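Local coordinates for mandelate racemase / muconate lactonizing enzyme, C-terminal domain protein (Pseudovibrio sp. JE062, PDB 4JHM) that has no assigned function but belongs to the enolase superfamily, joining an N-terminal enolase-type domain to a C-terminal domain of the TIM-barrel type, at residues P141-T145 with V146-F150; N249-T253 with L254-T258; M207-A210 with K211-R215; S56-N60 with F61-C65. All blocks are in the same frame, centred on the assembly; numbering follows the deposited sequence.

Contact 1 (P141-T145 with V146-F150)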
loop_
_atom_site.group_PDB
_atom_site.type_symbol
_atom_site.label_atom_id
_atom_site.label_comp_id
_atom_site.label_asym_id
_atom_site.label_seq_id
_atom_site.Cartn_x
_atom_site.Cartn_y
_atom_site.Cartn_z
ATOM N N PRO A 141 -38.401 12.732 -15.577
ATOM C CA PRO A 141 -38.589 13.817 -14.628
ATOM C C PRO A 141 -38.994 13.272 -13.264
ATOM O O PRO A 141 -39.248 12.073 -13.122
ATOM C CB PRO A 141 -39.739 14.616 -15.240
ATOM C CG PRO A 141 -40.546 13.598 -15.969
ATOM C CD PRO A 141 -39.564 12.572 -16.469
HETATM N N MSE A 142 -39.063 14.150 -12.273
HETATM C CA MSE A 142 -39.449 13.749 -10.930
HETATM C C MSE A 142 -40.904 14.068 -10.723
HETATM O O MSE A 142 -41.343 15.186 -10.978
HETATM C CB MSE A 142 -38.540 14.489 -9.956
HETATM C CG MSE A 142 -39.230 14.942 -8.677
HETATM SE SE MSE A 142 -37.938 16.019 -7.649
HETATM C CE MSE A 142 -38.550 15.475 -5.861
ATOM N N PHE A 143 -41.673 13.082 -10.275
ATOM C CA PHE A 143 -43.073 13.306 -9.954
ATOM C C PHE A 143 -43.252 13.450 -8.442
ATOM O O PHE A 143 -42.421 12.976 -7.662
ATOM C CB PHE A 143 -43.938 12.170 -10.493
ATOM C CG PHE A 143 -43.812 11.968 -11.979
ATOM C CD1 PHE A 143 -44.192 12.964 -12.862
ATOM C CD2 PHE A 143 -43.327 10.776 -12.493
ATOM C CE1 PHE A 143 -44.080 12.782 -14.230
ATOM C CE2 PHE A 143 -43.217 10.585 -13.861
ATOM C CZ PHE A 143 -43.593 11.591 -14.729
ATOM N N ASP A 144 -44.331 14.115 -8.036
ATOM C CA ASP A 144 -44.589 14.384 -6.621
ATOM C C ASP A 144 -44.995 13.123 -5.857
ATOM O O ASP A 144 -44.628 12.957 -4.693
ATOM C CB ASP A 144 -45.670 15.459 -6.462
ATOM C CG ASP A 144 -45.133 16.865 -6.665
ATOM O OD1 ASP A 144 -44.486 17.115 -7.701
ATOM O OD2 ASP A 144 -45.361 17.726 -5.788
ATOM N N THR A 145 -45.755 12.245 -6.507
ATOM C CA THR A 145 -46.163 10.982 -5.894
ATOM C C THR A 145 -45.669 9.782 -6.693
ATOM O O THR A 145 -45.518 9.850 -7.912
ATOM C CB THR A 145 -47.692 10.880 -5.767
ATOM O OG1 THR A 145 -48.304 11.216 -7.017
ATOM C CG2 THR A 145 -48.202 11.816 -4.689
ATOM N N VAL A 146 -45.430 8.680 -5.985
ATOM C CA VAL A 146 -44.942 7.445 -6.592
ATOM C C VAL A 146 -45.855 6.943 -7.704
ATOM O O VAL A 146 -45.380 6.369 -8.685
ATOM C CB VAL A 146 -44.811 6.323 -5.538
ATOM C CG1 VAL A 146 -44.808 4.953 -6.202
ATOM C CG2 VAL A 146 -43.558 6.521 -4.700
ATOM N N GLU A 147 -47.160 7.156 -7.542
ATOM C CA GLU A 147 -48.156 6.612 -8.467
ATOM C C GLU A 147 -48.107 7.293 -9.835
ATOM O O GLU A 147 -48.483 6.696 -10.842
ATOM C CB GLU A 147 -49.566 6.725 -7.875
ATOM C CG GLU A 147 -49.834 5.792 -6.697
ATOM C CD GLU A 147 -49.040 6.157 -5.452
ATOM O OE1 GLU A 147 -48.701 7.349 -5.278
ATOM O OE2 GLU A 147 -48.755 5.249 -4.641
ATOM N N GLU A 148 -47.636 8.534 -9.868
ATOM C CA GLU A 148 -47.499 9.272 -11.122
ATOM C C GLU A 148 -46.468 8.632 -12.051
ATOM O O GLU A 148 -46.468 8.887 -13.253
ATOM C CB GLU A 148 -47.106 10.727 -10.846
ATOM C CG GLU A 148 -48.190 11.552 -10.161
ATOM C CD GLU A 148 -47.791 13.005 -9.974
ATOM O OE1 GLU A 148 -47.595 13.707 -10.989
ATOM O OE2 GLU A 148 -47.678 13.450 -8.812
ATOM N N TYR A 149 -45.590 7.806 -11.487
ATOM C CA TYR A 149 -44.505 7.194 -12.248
ATOM C C TYR A 149 -44.971 6.076 -13.177
ATOM O O TYR A 149 -44.360 5.839 -14.216
ATOM C CB TYR A 149 -43.429 6.651 -11.300
ATOM C CG TYR A 149 -42.437 7.696 -10.834
ATOM C CD1 TYR A 149 -42.693 8.476 -9.715
ATOM C CD2 TYR A 149 -41.245 7.907 -11.519
ATOM C CE1 TYR A 149 -41.793 9.436 -9.290
ATOM C CE2 TYR A 149 -40.342 8.866 -11.104
ATOM C CZ TYR A 149 -40.619 9.628 -9.987
ATOM O OH TYR A 149 -39.723 10.583 -9.564
ATOM N N PHE A 150 -46.045 5.386 -12.807
ATOM C CA PHE A 150 -46.443 4.179 -13.529
ATOM C C PHE A 150 -46.946 4.464 -14.946
ATOM O O PHE A 150 -46.518 3.803 -15.894
ATOM C CB PHE A 150 -47.485 3.384 -12.736
ATOM C CG PHE A 150 -47.039 3.013 -11.347
ATOM C CD1 PHE A 150 -45.742 2.593 -11.106
ATOM C CD2 PHE A 150 -47.926 3.072 -10.283
ATOM C CE1 PHE A 150 -45.337 2.250 -9.829
ATOM C CE2 PHE A 150 -47.526 2.727 -9.004
ATOM C CZ PHE A 150 -46.230 2.315 -8.777
#
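F143 and Y149, six residues apart, form a T-shaped (edge-to-face) pair: the F143 edge points into the face of Y149, with ring centroids 4.8 Å apart and planes 79° apart. F143 CD2 stands over the centre of the Y149 ring, and its distance of 3.6 Å to Y149 CG marks the closest ring contact. F143 CB rests on E148 CB at 3.5 Å, while the carbonyl O of E148 lies over one face of the F143 ring, toward its rim.

The polar contacts gather on T145 and E148. E148 OE2 accepts from T145 OG1 (2.9 Å) through its anti lone pair, and also from T145 N (3.2 Å), which meets it from 42° above the carboxylate plane. In return E148 N donates to T145 O at 3.2 Å. T145 OG1 sits between its own backbone N and carbonyl carbon (chi1 49°), and this rotation turns the hydroxyl to E148. A weak bond runs from F143 N to Y149 OH; that phenol is also hydrogen-bonded to the carbonyl O of H167.

These residues run from the connection after strand 133-139 into the start of helix 149-159 at the protein surface, where V146 and Y149 pack on L178 of helix 172-186.

Two donors from one threonine on a single carboxylate oxygen should restrict the rotation of the E148 carboxylate and hold the bend in the chain, and would be expected to stabilise negative charge there, while the aromatic pair carries the apolar side of the turn.

Contact 2 (N249-T253 with L254-T258)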
loop_
_atom_site.group_PDB
_atom_site.type_symbol
_atom_site.label_atom_id
_atom_site.label_comp_id
_atom_site.label_asym_id
_atom_site.label_seq_id
_atom_site.Cartn_x
_atom_site.Cartn_y
_atom_site.Cartn_z
ATOM N N ASN A 249 -20.366 16.005 -13.607
ATOM C CA ASN A 249 -20.197 17.443 -13.813
ATOM C C ASN A 249 -19.264 18.085 -12.798
ATOM O O ASN A 249 -19.226 19.307 -12.671
ATOM C CB ASN A 249 -21.553 18.145 -13.748
ATOM C CG ASN A 249 -22.514 17.649 -14.801
ATOM O OD1 ASN A 249 -22.352 17.925 -15.990
ATOM N ND2 ASN A 249 -23.526 16.911 -14.372
ATOM N N CYS A 250 -18.506 17.269 -12.081
ATOM C CA CYS A 250 -17.626 17.787 -11.056
ATOM C C CYS A 250 -16.158 17.503 -11.375
ATOM O O CYS A 250 -15.348 18.427 -11.435
ATOM C CB CYS A 250 -18.032 17.214 -9.706
ATOM S SG CYS A 250 -19.768 17.527 -9.311
ATOM N N LEU A 251 -15.822 16.234 -11.589
ATOM C CA LEU A 251 -14.463 15.849 -11.974
ATOM C C LEU A 251 -14.343 15.777 -13.495
ATOM O O LEU A 251 -14.828 14.829 -14.113
ATOM C CB LEU A 251 -14.101 14.496 -11.354
ATOM C CG LEU A 251 -14.293 14.382 -9.836
ATOM C CD1 LEU A 251 -13.561 13.170 -9.281
ATOM C CD2 LEU A 251 -13.808 15.639 -9.139
ATOM N N LEU A 252 -13.684 16.772 -14.087
ATOM C CA LEU A 252 -13.727 16.984 -15.533
ATOM C C LEU A 252 -12.387 16.824 -16.268
ATOM O O LEU A 252 -12.356 16.737 -17.502
ATOM C CB LEU A 252 -14.271 18.383 -15.826
ATOM C CG LEU A 252 -15.507 18.851 -15.053
ATOM C CD1 LEU A 252 -16.046 20.134 -15.670
ATOM C CD2 LEU A 252 -16.589 17.782 -15.025
ATOM N N THR A 253 -11.282 16.801 -15.536
ATOM C CA THR A 253 -9.974 16.749 -16.179
ATOM C C THR A 253 -9.572 15.318 -16.512
ATOM O O THR A 253 -9.988 14.374 -15.849
ATOM C CB THR A 253 -8.875 17.380 -15.301
ATOM O OG1 THR A 253 -8.864 16.759 -14.007
ATOM C CG2 THR A 253 -9.101 18.887 -15.159
ATOM N N LEU A 254 -8.753 15.170 -17.548
ATOM C CA LEU A 254 -8.238 13.864 -17.940
ATOM C C LEU A 254 -7.478 13.219 -16.779
ATOM O O LEU A 254 -7.462 11.994 -16.646
ATOM C CB LEU A 254 -7.323 13.992 -19.161
ATOM C CG LEU A 254 -7.903 14.622 -20.431
ATOM C CD1 LEU A 254 -6.820 14.809 -21.482
ATOM C CD2 LEU A 254 -9.040 13.781 -20.989
ATOM N N GLN A 255 -6.853 14.045 -15.943
ATOM C CA GLN A 255 -6.130 13.554 -14.770
ATOM C C GLN A 255 -7.106 13.058 -13.716
ATOM O O GLN A 255 -6.936 11.969 -13.172
ATOM C CB GLN A 255 -5.243 14.642 -14.155
ATOM C CG GLN A 255 -4.154 15.192 -15.069
ATOM C CD GLN A 255 -4.694 16.175 -16.088
ATOM O OE1 GLN A 255 -5.206 15.779 -17.127
ATOM N NE2 GLN A 255 -4.586 17.460 -15.792
ATOM N N GLU A 256 -8.130 13.857 -13.428
ATOM C CA GLU A 256 -9.123 13.488 -12.421
ATOM C C GLU A 256 -9.784 12.156 -12.760
ATOM O O GLU A 256 -9.898 11.275 -11.900
ATOM C CB GLU A 256 -10.180 14.579 -12.272
ATOM C CG GLU A 256 -9.797 15.685 -11.301
ATOM C CD GLU A 256 -10.702 16.899 -11.405
ATOM O OE1 GLU A 256 -10.758 17.510 -12.490
ATOM O OE2 GLU A 256 -11.350 17.252 -10.399
ATOM N N VAL A 257 -10.213 12.017 -14.013
ATOM C CA VAL A 257 -10.788 10.769 -14.507
ATOM C C VAL A 257 -9.780 9.632 -14.379
ATOM O O VAL A 257 -10.121 8.516 -13.974
ATOM C CB VAL A 257 -11.185 10.888 -15.991
ATOM C CG1 VAL A 257 -11.441 9.509 -16.588
ATOM C CG2 VAL A 257 -12.406 11.783 -16.150
ATOM N N THR A 258 -8.535 9.921 -14.736
ATOM C CA THR A 258 -7.490 8.918 -14.699
ATOM C C THR A 258 -7.300 8.407 -13.282
ATOM O O THR A 258 -7.225 7.203 -13.045
ATOM C CB THR A 258 -6.167 9.492 -15.226
ATOM O OG1 THR A 258 -6.269 9.679 -16.646
ATOM C CG2 THR A 258 -4.997 8.555 -14.903
#
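T253 and E256 form a capping box at the start of helix 254-262, with T253 as the N-cap. E256 N donates to T253 OG1 at 3.0 Å, and T253 N returns a bond to E256 OE1 at 3.2 Å, arriving on the anti side of the carboxylate, 32° out of its plane. E256 OE1 also accepts from the T253 hydroxyl, with its anti lone pair, so this oxygen takes two donors from one residue. A weak third bond reaches it from L252 N. A chi1 of 55° swings the T253 hydroxyl inward to the first helical turn, where it faces E256. The first regular helical bond follows, V257 N donating to T253 O at 3.0 Å in an almost straight line (179°).

L254 O, in the first turn, accepts from both T258 N and T258 OG1, which approach from opposite faces of the carbonyl plane.

Further packing flanks the box. L254 lies against C285 and I288 of helix 279-291, and Y228 of a second subunit packs on T253 and E256, placing the cap at a subunit interface. Beside the carboxylate, L251 crosses E256 at about a right angle, with L251 CD2 3.2 Å from E256 OE2.

Contact 3 (M207-A210 with K211-R215)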
loop_
_atom_site.group_PDB
_atom_site.type_symbol
_atom_site.label_atom_id
_atom_site.label_comp_id
_atom_site.label_asym_id
_atom_site.label_seq_id
_atom_site.Cartn_x
_atom_site.Cartn_y
_atom_site.Cartn_z
HETATM N N MSE A 207 -25.019 3.054 0.610
HETATM C CA MSE A 207 -24.706 1.631 0.686
HETATM C C MSE A 207 -25.957 0.810 0.809
HETATM O O MSE A 207 -26.046 -0.276 0.259
HETATM C CB MSE A 207 -23.784 1.355 1.867
HETATM C CG MSE A 207 -23.433 -0.131 1.951
HETATM SE SE MSE A 207 -22.321 -0.694 0.422
HETATM C CE MSE A 207 -20.610 0.017 1.077
ATOM N N LYS A 208 -26.946 1.314 1.528
ATOM C CA LYS A 208 -28.176 0.569 1.719
ATOM C C LYS A 208 -28.907 0.388 0.385
ATOM O O LYS A 208 -29.371 -0.706 0.057
ATOM C CB LYS A 208 -29.073 1.288 2.723
ATOM C CG LYS A 208 -29.870 0.354 3.613
ATOM C CD LYS A 208 -29.204 0.157 4.963
ATOM C CE LYS A 208 -29.479 1.329 5.892
ATOM N NZ LYS A 208 -29.195 0.986 7.316
HETATM N N MSE A 209 -28.998 1.469 -0.383
HETATM C CA MSE A 209 -29.708 1.452 -1.663
HETATM C C MSE A 209 -28.992 0.599 -2.666
HETATM O O MSE A 209 -29.624 -0.092 -3.466
HETATM C CB MSE A 209 -29.811 2.876 -2.203
HETATM C CG MSE A 209 -30.375 2.933 -3.622
HETATM SE SE MSE A 209 -32.318 2.566 -3.671
HETATM C CE MSE A 209 -32.936 3.860 -2.322
ATOM N N ALA A 210 -27.663 0.645 -2.635
ATOM C CA ALA A 210 -26.844 -0.081 -3.604
ATOM C C ALA A 210 -27.003 -1.584 -3.423
ATOM O O ALA A 210 -27.219 -2.314 -4.394
ATOM C CB ALA A 210 -25.388 0.321 -3.465
ATOM N N LYS A 211 -26.901 -2.032 -2.174
ATOM C CA LYS A 211 -27.121 -3.431 -1.832
ATOM C C LYS A 211 -28.500 -3.882 -2.295
ATOM O O LYS A 211 -28.663 -4.988 -2.799
ATOM C CB LYS A 211 -26.986 -3.651 -0.324
ATOM C CG LYS A 211 -25.556 -3.627 0.185
ATOM C CD LYS A 211 -25.444 -4.368 1.509
ATOM C CE LYS A 211 -24.099 -4.141 2.191
ATOM N NZ LYS A 211 -22.930 -4.609 1.395
ATOM N N TRP A 212 -29.495 -3.022 -2.127
ATOM C CA TRP A 212 -30.839 -3.337 -2.582
ATOM C C TRP A 212 -30.917 -3.378 -4.107
ATOM O O TRP A 212 -31.495 -4.302 -4.679
ATOM C CB TRP A 212 -31.838 -2.325 -2.032
ATOM C CG TRP A 212 -33.251 -2.624 -2.417
ATOM C CD1 TRP A 212 -34.195 -3.250 -1.657
ATOM C CD2 TRP A 212 -33.881 -2.314 -3.667
ATOM N NE1 TRP A 212 -35.375 -3.345 -2.354
ATOM C CE2 TRP A 212 -35.208 -2.777 -3.590
ATOM C CE3 TRP A 212 -33.451 -1.688 -4.842
ATOM C CZ2 TRP A 212 -36.104 -2.636 -4.640
ATOM C CZ3 TRP A 212 -34.342 -1.550 -5.884
ATOM C CH2 TRP A 212 -35.653 -2.023 -5.779
HETATM N N MSE A 213 -30.336 -2.378 -4.764
HETATM C CA MSE A 213 -30.351 -2.320 -6.225
HETATM C C MSE A 213 -29.587 -3.497 -6.756
HETATM O O MSE A 213 -29.908 -4.014 -7.827
HETATM C CB MSE A 213 -29.749 -1.007 -6.727
HETATM C CG MSE A 213 -30.748 0.132 -6.568
HETATM SE SE MSE A 213 -29.923 1.875 -6.954
HETATM C CE MSE A 213 -29.365 1.548 -8.814
ATOM N N GLU A 214 -28.578 -3.931 -5.998
ATOM C CA GLU A 214 -27.740 -5.071 -6.370
ATOM C C GLU A 214 -28.515 -6.390 -6.329
ATOM O O GLU A 214 -28.308 -7.254 -7.175
ATOM C CB GLU A 214 -26.519 -5.152 -5.445
ATOM C CG GLU A 214 -25.509 -6.242 -5.785
ATOM C CD GLU A 214 -24.482 -6.461 -4.677
ATOM O OE1 GLU A 214 -24.870 -6.417 -3.486
ATOM O OE2 GLU A 214 -23.290 -6.684 -4.990
ATOM N N ARG A 215 -29.400 -6.543 -5.346
ATOM C CA ARG A 215 -30.207 -7.761 -5.219
ATOM C C ARG A 215 -31.196 -7.890 -6.364
ATOM O O ARG A 215 -31.473 -8.990 -6.833
ATOM C CB ARG A 215 -30.995 -7.777 -3.902
ATOM C CG ARG A 215 -30.183 -8.196 -2.692
ATOM C CD ARG A 215 -31.058 -8.707 -1.557
ATOM N NE ARG A 215 -30.245 -9.394 -0.554
ATOM C CZ ARG A 215 -29.957 -10.696 -0.568
ATOM N NH1 ARG A 215 -29.200 -11.218 0.392
ATOM N NH2 ARG A 215 -30.427 -11.485 -1.529
#
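M209 and M213, selenomethionines one helical turn apart, are brought together by different first torsions: in M209 CG is anti to the backbone N (chi1 172°), whereas in M213 it is anti to the carbonyl carbon (chi1 -77°). With M213 running on extended at its second torsion, its SE comes to 3.5 Å from M209 CG. Both residues lie on helix 203-215, the helix of the beta-alpha-beta unit between strands 192-196 and 220-222, and both side chains pack on L195 of the first of these strands.

The same turn carries a Met-aromatic contact. Bends at both later torsions of M209 place its SE 5.4 Å from the centroid of the W212 six-membered ring, in an oblique position 45° off the ring normal rather than squarely over the face. M213 CG lies in the plane of the indole at its edge. W212 also meets W218 edge-to-face and touches V179 and E180 of helix 172-186.

Regular main-chain bonds fix the spacing, each reaching back four residues: K211 N to M207 O, W212 N to K208 O, M213 N to M209 O and E214 N to A210 O. A210 packs on L236 of helix 230-239, and E214 OE2 accepts from D241 N of the same chain.

On another side of the helix, M207 and K211 pack together next to a fourth subunit, where D241 of that subunit makes a long, weak ion pair with K211 NZ. The end of the lysine lies along the selenomethionine, K211 CE standing 4.1 Å from M207 CG and K211 NZ equally near M207 SE.

Contact 4 (S56-N60 with F61-C65)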
loop_
_atom_site.group_PDB
_atom_site.type_symbol
_atom_site.label_atom_id
_atom_site.label_comp_id
_atom_site.label_asym_id
_atom_site.label_seq_id
_atom_site.Cartn_x
_atom_site.Cartn_y
_atom_site.Cartn_z
ATOM N N SER A 56 -27.457 25.568 -19.442
ATOM C CA SER A 56 -27.428 26.078 -18.075
ATOM C C SER A 56 -28.754 25.758 -17.395
ATOM O O SER A 56 -29.785 25.646 -18.055
ATOM C CB SER A 56 -27.213 27.592 -18.062
ATOM O OG SER A 56 -26.179 27.979 -18.944
ATOM N N TYR A 57 -28.728 25.617 -16.077
ATOM C CA TYR A 57 -29.956 25.457 -15.305
ATOM C C TYR A 57 -29.870 26.311 -14.047
ATOM O O TYR A 57 -29.092 26.023 -13.142
ATOM C CB TYR A 57 -30.207 23.983 -14.966
ATOM C CG TYR A 57 -28.948 23.162 -14.858
ATOM C CD1 TYR A 57 -28.394 22.561 -15.976
ATOM C CD2 TYR A 57 -28.306 22.995 -13.639
ATOM C CE1 TYR A 57 -27.235 21.818 -15.885
ATOM C CE2 TYR A 57 -27.145 22.253 -13.536
ATOM C CZ TYR A 57 -26.612 21.665 -14.661
ATOM O OH TYR A 57 -25.457 20.921 -14.561
ATOM N N THR A 58 -30.673 27.371 -14.008
ATOM C CA THR A 58 -30.622 28.356 -12.934
ATOM C C THR A 58 -31.986 28.540 -12.293
ATOM O O THR A 58 -32.975 27.996 -12.768
ATOM C CB THR A 58 -30.159 29.713 -13.479
ATOM O OG1 THR A 58 -30.999 30.097 -14.578
ATOM C CG2 THR A 58 -28.714 29.620 -13.950
ATOM N N GLU A 59 -32.034 29.302 -11.208
ATOM C CA GLU A 59 -33.300 29.642 -10.566
ATOM C C GLU A 59 -33.664 31.102 -10.831
ATOM O O GLU A 59 -32.838 31.879 -11.321
ATOM C CB GLU A 59 -33.214 29.398 -9.064
ATOM C CG GLU A 59 -33.018 27.939 -8.689
ATOM C CD GLU A 59 -32.805 27.747 -7.202
ATOM O OE1 GLU A 59 -32.516 28.750 -6.522
ATOM O OE2 GLU A 59 -32.920 26.599 -6.715
ATOM N N ASN A 60 -34.906 31.465 -10.517
ATOM C CA ASN A 60 -35.375 32.844 -10.642
ATOM C C ASN A 60 -35.356 33.378 -12.076
ATOM O O ASN A 60 -36.383 33.819 -12.587
ATOM C CB ASN A 60 -34.553 33.762 -9.738
ATOM C CG ASN A 60 -34.426 33.225 -8.329
ATOM O OD1 ASN A 60 -35.407 32.791 -7.728
ATOM N ND2 ASN A 60 -33.215 33.249 -7.793
ATOM N N PHE A 61 -34.197 33.355 -12.723
ATOM C CA PHE A 61 -34.083 33.885 -14.077
ATOM C C PHE A 61 -33.333 32.923 -14.986
ATOM O O PHE A 61 -32.580 32.079 -14.514
ATOM C CB PHE A 61 -33.351 35.232 -14.073
ATOM C CG PHE A 61 -33.893 36.223 -13.084
ATOM C CD1 PHE A 61 -35.065 36.912 -13.343
ATOM C CD2 PHE A 61 -33.217 36.479 -11.899
ATOM C CE1 PHE A 61 -35.564 37.828 -12.431
ATOM C CE2 PHE A 61 -33.709 37.393 -10.983
ATOM C CZ PHE A 61 -34.885 38.066 -11.247
ATOM N N PHE A 62 -33.538 33.061 -16.294
ATOM C CA PHE A 62 -32.694 32.386 -17.266
ATOM C C PHE A 62 -31.275 32.926 -17.140
ATOM O O PHE A 62 -31.062 34.019 -16.616
ATOM C CB PHE A 62 -33.219 32.584 -18.682
ATOM C CG PHE A 62 -34.570 31.972 -18.912
ATOM C CD1 PHE A 62 -34.736 30.593 -18.857
ATOM C CD2 PHE A 62 -35.675 32.774 -19.185
ATOM C CE1 PHE A 62 -35.981 30.025 -19.062
ATOM C CE2 PHE A 62 -36.920 32.210 -19.395
ATOM C CZ PHE A 62 -37.072 30.834 -19.332
ATOM N N ASP A 63 -30.310 32.160 -17.633
ATOM C CA ASP A 63 -28.909 32.376 -17.298
ATOM C C ASP A 63 -28.146 33.182 -18.344
ATOM O O ASP A 63 -28.128 32.825 -19.519
ATOM C CB ASP A 63 -28.234 31.014 -17.113
ATOM C CG ASP A 63 -26.826 31.123 -16.590
ATOM O OD1 ASP A 63 -26.599 31.891 -15.634
ATOM O OD2 ASP A 63 -25.947 30.423 -17.130
ATOM N N ARG A 64 -27.505 34.261 -17.904
ATOM C CA ARG A 64 -26.549 34.987 -18.747
ATOM C C ARG A 64 -25.096 34.732 -18.302
ATOM O O ARG A 64 -24.163 35.283 -18.880
ATOM C CB ARG A 64 -26.830 36.488 -18.718
ATOM C CG ARG A 64 -28.236 36.900 -19.119
ATOM C CD ARG A 64 -28.402 38.407 -18.996
ATOM N NE ARG A 64 -29.804 38.807 -18.958
ATOM C CZ ARG A 64 -30.439 39.460 -19.931
ATOM N NH1 ARG A 64 -31.719 39.773 -19.785
ATOM N NH2 ARG A 64 -29.807 39.808 -21.045
ATOM N N CYS A 65 -24.916 33.897 -17.279
ATOM C CA CYS A 65 -23.588 33.567 -16.754
ATOM C C CYS A 65 -22.664 32.993 -17.821
ATOM O O CYS A 65 -21.537 33.454 -17.997
ATOM C CB CYS A 65 -23.706 32.553 -15.610
ATOM S SG CYS A 65 -22.118 32.077 -14.882
#
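The F61 ring is overlapped by N60, whose CB stands 4.2 Å from the ring centroid in an off-centre CH-pi contact, 29° from the ring normal. N60 O approaches the same ring, 3.4 Å from F61 CD1. R71 of a second subunit makes a cation-pi contact with F61, and P75 of that subunit packs on both N60 and F61, so the pair belongs to the subunit interface.

T58 reaches over the turn from the strand side. Its OG1 donates to F61 O at 2.5 Å, in the carbonyl plane and with a C=O...donor angle of 156°. The hydroxyl is placed by a chi1 of 54°, which at the same time directs CG2 to D63, where T58 CG2 meets D63 CB at 3.5 Å; the two side chains cross at about a right angle.

The segment is the strand-to-helix connection of the N-terminal domain, running from strand 50-58, outermost within the chain in its antiparallel sheet, to helix 65-73. N60, with positive phi and negative psi, turns the chain there.

D63 works in both directions. On the strand side, D63 OD2 accepts from S56 OG at 3.1 Å with its anti lone pair, and the same hydroxyl is hydrogen-bonded to N38 ND2 on the adjoining strand. On the helix side, C65 N gives a weak capping bond to D63 OD1 (3.1 Å), and OD2 takes a weak hydrogen bond from I66 N. The backbone of D63 is tied to strand 34-44 as well, through D63 N and the hydroxyl oxygen of T36.

Contact 1 is a surface feature, while contacts 2, 3 and 4 are partly buried and border other subunits. Contacts 1, 2 and 3 belong to the barrel-type part of the fold, but not to the same elements: contacts 1 and 2 lead into different helices, and contact 3 lies wholly within one. Contact 4 is in the N-terminal domain, yet its nearest atoms come within about 4 Å of contact 2 without touching; both meet the second subunit. In contacts 1 and 2 one threonine bonds to a glutamate carboxylate; in contact 4 the threonine hydroxyl bonds to a carbonyl, and the aspartate meets a serine. Contact 3 instead relies on selenium, aromatic and aliphatic packing over regular main-chain bonds.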